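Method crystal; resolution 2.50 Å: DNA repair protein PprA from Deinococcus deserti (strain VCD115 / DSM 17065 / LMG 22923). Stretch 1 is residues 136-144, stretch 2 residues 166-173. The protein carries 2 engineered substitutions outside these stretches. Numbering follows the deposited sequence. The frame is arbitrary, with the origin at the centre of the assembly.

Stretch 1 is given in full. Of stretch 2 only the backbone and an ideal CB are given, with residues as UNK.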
# COMPACT_ATOMS: atom_id res chain seq x y z
N GLY A 136 24.92 13.31 1.90
CA GLY A 136 24.15 14.53 2.01
C GLY A 136 22.68 14.43 1.68
O GLY A 136 21.91 15.32 2.06
N ARG A 137 22.26 13.38 0.97
CA ARG A 137 20.86 13.25 0.61
C ARG A 137 20.04 12.76 1.79
O ARG A 137 20.57 12.23 2.77
CB ARG A 137 20.69 12.29 -0.56
CG ARG A 137 21.28 12.78 -1.85
CD ARG A 137 20.92 11.86 -3.00
NE ARG A 137 21.37 10.49 -2.76
CZ ARG A 137 22.61 10.06 -2.98
NH1 ARG A 137 23.54 10.88 -3.42
NH2 ARG A 137 22.92 8.80 -2.74
N SER A 138 18.73 12.92 1.68
CA SER A 138 17.83 12.59 2.78
C SER A 138 17.66 11.08 2.90
O SER A 138 17.41 10.39 1.91
CB SER A 138 16.48 13.26 2.57
OG SER A 138 15.59 12.96 3.63
N GLU A 139 17.79 10.57 4.12
CA GLU A 139 17.62 9.14 4.36
C GLU A 139 16.19 8.73 4.66
O GLU A 139 15.91 7.53 4.69
CB GLU A 139 18.51 8.68 5.53
CG GLU A 139 19.98 8.56 5.21
CD GLU A 139 20.79 8.12 6.41
OE1 GLU A 139 20.23 8.09 7.52
OE2 GLU A 139 21.98 7.80 6.24
N TRP A 140 15.29 9.68 4.90
CA TRP A 140 13.91 9.33 5.19
C TRP A 140 13.24 8.77 3.94
O TRP A 140 13.51 9.20 2.82
CB TRP A 140 13.09 10.53 5.67
CG TRP A 140 13.49 11.18 6.95
CD1 TRP A 140 13.93 12.46 7.11
CD2 TRP A 140 13.53 10.59 8.25
NE1 TRP A 140 14.19 12.71 8.43
CE2 TRP A 140 13.96 11.58 9.15
CE3 TRP A 140 13.22 9.32 8.75
CZ2 TRP A 140 14.11 11.33 10.51
CZ3 TRP A 140 13.36 9.08 10.09
CH2 TRP A 140 13.80 10.08 10.96
N GLY A 141 12.35 7.81 4.15
CA GLY A 141 11.41 7.44 3.13
C GLY A 141 10.23 8.40 3.10
O GLY A 141 9.82 8.96 4.11
N ILE A 142 9.69 8.59 1.90
CA ILE A 142 8.53 9.45 1.72
C ILE A 142 7.28 8.77 2.25
O ILE A 142 6.48 9.36 2.99
CB ILE A 142 8.38 9.83 0.24
CG1 ILE A 142 9.65 10.54 -0.22
CG2 ILE A 142 7.16 10.70 0.03
CD1 ILE A 142 9.75 10.68 -1.68
N LEU A 143 7.10 7.51 1.90
CA LEU A 143 6.03 6.68 2.42
C LEU A 143 6.33 6.30 3.87
O LEU A 143 7.42 6.58 4.38
CB LEU A 143 5.88 5.45 1.53
CG LEU A 143 5.44 5.68 0.09
CD1 LEU A 143 5.35 4.36 -0.62
CD2 LEU A 143 4.12 6.41 0.04
N PRO A 144 5.38 5.69 4.58
CA PRO A 144 5.73 5.06 5.86
C PRO A 144 6.74 3.94 5.69
O PRO A 144 6.99 3.44 4.59
CB PRO A 144 4.39 4.54 6.37
CG PRO A 144 3.41 5.47 5.81
CD PRO A 144 3.92 5.83 4.45
N UNK A 166 0.47 -1.25 -6.31
CA UNK A 166 -0.09 -0.23 -5.44
C UNK A 166 1.05 0.66 -4.98
O UNK A 166 1.96 0.93 -5.77
CB UNK A 166 -0.83 -0.85 -4.25
N UNK A 167 0.93 1.27 -3.79
CA UNK A 167 1.98 2.10 -3.22
C UNK A 167 3.35 1.43 -3.26
O UNK A 167 3.52 0.28 -2.86
CB UNK A 167 1.63 2.46 -1.78
N UNK A 168 4.32 2.16 -3.80
CA UNK A 168 5.71 1.71 -3.86
C UNK A 168 6.59 2.94 -3.71
O UNK A 168 6.11 4.06 -3.82
CB UNK A 168 6.01 0.96 -5.16
N UNK A 169 7.86 2.72 -3.44
CA UNK A 169 8.75 3.90 -3.35
C UNK A 169 10.15 3.43 -3.72
O UNK A 169 10.55 2.42 -3.26
CB UNK A 169 8.73 4.53 -1.96
N UNK A 170 10.81 4.15 -4.58
CA UNK A 170 12.20 3.79 -4.92
C UNK A 170 13.18 4.58 -4.06
O UNK A 170 12.83 5.62 -3.51
CB UNK A 170 12.48 4.05 -6.40
N UNK A 171 14.37 4.03 -3.94
CA UNK A 171 15.55 4.65 -3.31
C UNK A 171 16.16 5.60 -4.33
O UNK A 171 15.83 5.56 -5.48
CB UNK A 171 16.57 3.60 -2.85
N UNK A 172 17.09 6.42 -3.90
CA UNK A 172 17.76 7.33 -4.82
C UNK A 172 18.55 6.55 -5.86
O UNK A 172 19.21 5.56 -5.55
CB UNK A 172 18.68 8.28 -4.06
N UNK A 173 18.46 6.99 -7.11
CA UNK A 173 19.25 6.43 -8.19
C UNK A 173 19.82 7.60 -8.99
O UNK A 173 19.22 8.68 -9.01
CB UNK A 173 18.42 5.50 -9.07

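The two stretches run nearly antiparallel, their end-to-end directions 174° apart. Stretch 1 has no regular helix or strand.

Position 166 has nothing of stretch 1 within 5.5 Å of its ideal CB. Stretch 1 sets no demand here, and almost any residue would fit. The deposited residue is Arg-166. Its NH1 is hydrogen-bonded elsewhere in the structure.

Position 167 points its CA-to-CB bond toward stretch 1. The ideal CB lies 4.3 Å from Leu-143 CD1. That neighbour is apolar, but the contact is loose. Many side chains, polar or not, would suit. The residue is Asp-167. Its CB is 4.3 Å from Leu-143 CD1. Its carboxylate finds no partner in stretch 1, and OD1 is hydrogen-bonded elsewhere in the structure.

Position 168 is extended, with phi/psi of -146/165, and its CB points away. Stretch 1 cannot choose the side chain; a beta-branched or aromatic residue would be at home on such a backbone. The residue is Phe-168, with chi1 in the p well. Its backbone makes the contact: O lies 3.3 Å from Leu-143 CD1.

Position 169 is the most informative. Its CB points toward stretch 1 and sits 3.6 Å from Leu-143 CD1. An aliphatic residue could pack there. Farther from the CB, in another direction, the backbone N atoms of Ile-142 and Leu-143 offer two neighbouring donors. An acceptor on a long, straight side chain would suit them, so Glu is the strongest choice and Gln could supply one acceptor oxygen. The residue is Glu-169, with chi1 and chi2 both t. This extended form carries the carboxylate to both amides. Ile-142 N donates to Glu-169 OE2 at 2.7 Å with an angle of 171°, and Leu-143 N donates to Glu-169 OE1 at 3.1 Å. Gly-141 CA also lies 3.4 Å from Glu-169 OE2. The O of a water lies 2.4 Å from Glu-169 OE1, a very short distance, and 3.2 Å from Pro-144 O.

Position 170 is out of reach of stretch 1, and many residues would do. It is Thr-170, whose OG1 is hydrogen-bonded elsewhere in the structure.

Position 171 directs its CB sideways, with no stretch 1 atom within 5.5 Å. The choice is open. The residue is His-171; its ring comes nearer than its CB, but His-171 CE1 is still 6.5 Å from Glu-139 O.

Position 172 points toward stretch 1, with its ideal CB 3.7 Å from Arg-137 NE. The arginine invites a flat aromatic ring or an acid, and Ser-138 O is an acceptor farther along. Trp can meet both. The residue is Trp-172. Arg-137 CD lies over its five-membered ring, 3.9 Å from the centroid, in a CH-pi contact. At the ring edge, Trp-172 NE1 donates to Ser-138 O at 3.3 Å.

Position 173 is extended and points away, so stretch 1 imposes nothing. The residue is Thr-173, whose CB is 8.5 Å from Arg-137 NH2.

Stretch 2 (166-173) RDFETHWT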
# COMPACT_ATOMS: atom_id res chain seq x y z
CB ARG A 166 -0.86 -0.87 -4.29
CG ARG A 166 -2.08 -1.62 -4.77
CD ARG A 166 -2.68 -2.50 -3.70
NE ARG A 166 -3.78 -3.30 -4.22
CZ ARG A 166 -5.06 -3.03 -4.05
NH1 ARG A 166 -5.43 -1.99 -3.32
NH2 ARG A 166 -5.98 -3.82 -4.57
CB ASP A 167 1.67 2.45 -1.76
CG ASP A 167 0.39 3.24 -1.61
OD1 ASP A 167 -0.11 3.77 -2.61
OD2 ASP A 167 -0.08 3.37 -0.46
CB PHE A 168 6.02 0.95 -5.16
CG PHE A 168 6.08 1.82 -6.39
CD1 PHE A 168 4.93 2.18 -7.06
CD2 PHE A 168 7.30 2.25 -6.89
CE1 PHE A 168 4.99 2.98 -8.19
CE2 PHE A 168 7.36 3.05 -8.01
CZ PHE A 168 6.21 3.41 -8.66
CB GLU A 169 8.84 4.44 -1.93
CG GLU A 169 9.80 5.58 -1.79
CD GLU A 169 9.86 6.16 -0.41
OE1 GLU A 169 9.10 5.68 0.46
OE2 GLU A 169 10.65 7.09 -0.19
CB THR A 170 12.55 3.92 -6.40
OG1 THR A 170 12.62 5.28 -6.75
CG2 THR A 170 11.55 3.27 -7.31
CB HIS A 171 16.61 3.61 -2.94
CG HIS A 171 16.49 2.90 -1.63
ND1 HIS A 171 16.63 3.51 -0.44
CD2 HIS A 171 16.34 1.60 -1.33
CE1 HIS A 171 16.50 2.64 0.52
NE2 HIS A 171 16.33 1.49 0.00
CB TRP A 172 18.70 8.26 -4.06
CG TRP A 172 18.06 9.26 -3.17
CD1 TRP A 172 18.01 9.24 -1.81
CD2 TRP A 172 17.35 10.44 -3.57
NE1 TRP A 172 17.34 10.34 -1.34
CE2 TRP A 172 16.92 11.09 -2.41
CE3 TRP A 172 17.05 11.00 -4.81
CZ2 TRP A 172 16.21 12.28 -2.44
CZ3 TRP A 172 16.34 12.17 -4.84
CH2 TRP A 172 15.93 12.80 -3.67
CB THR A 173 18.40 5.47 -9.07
OG1 THR A 173 19.23 4.77 -10.00
CG2 THR A 173 17.32 6.18 -9.82
O HOH W 1 9.29 4.58 2.61
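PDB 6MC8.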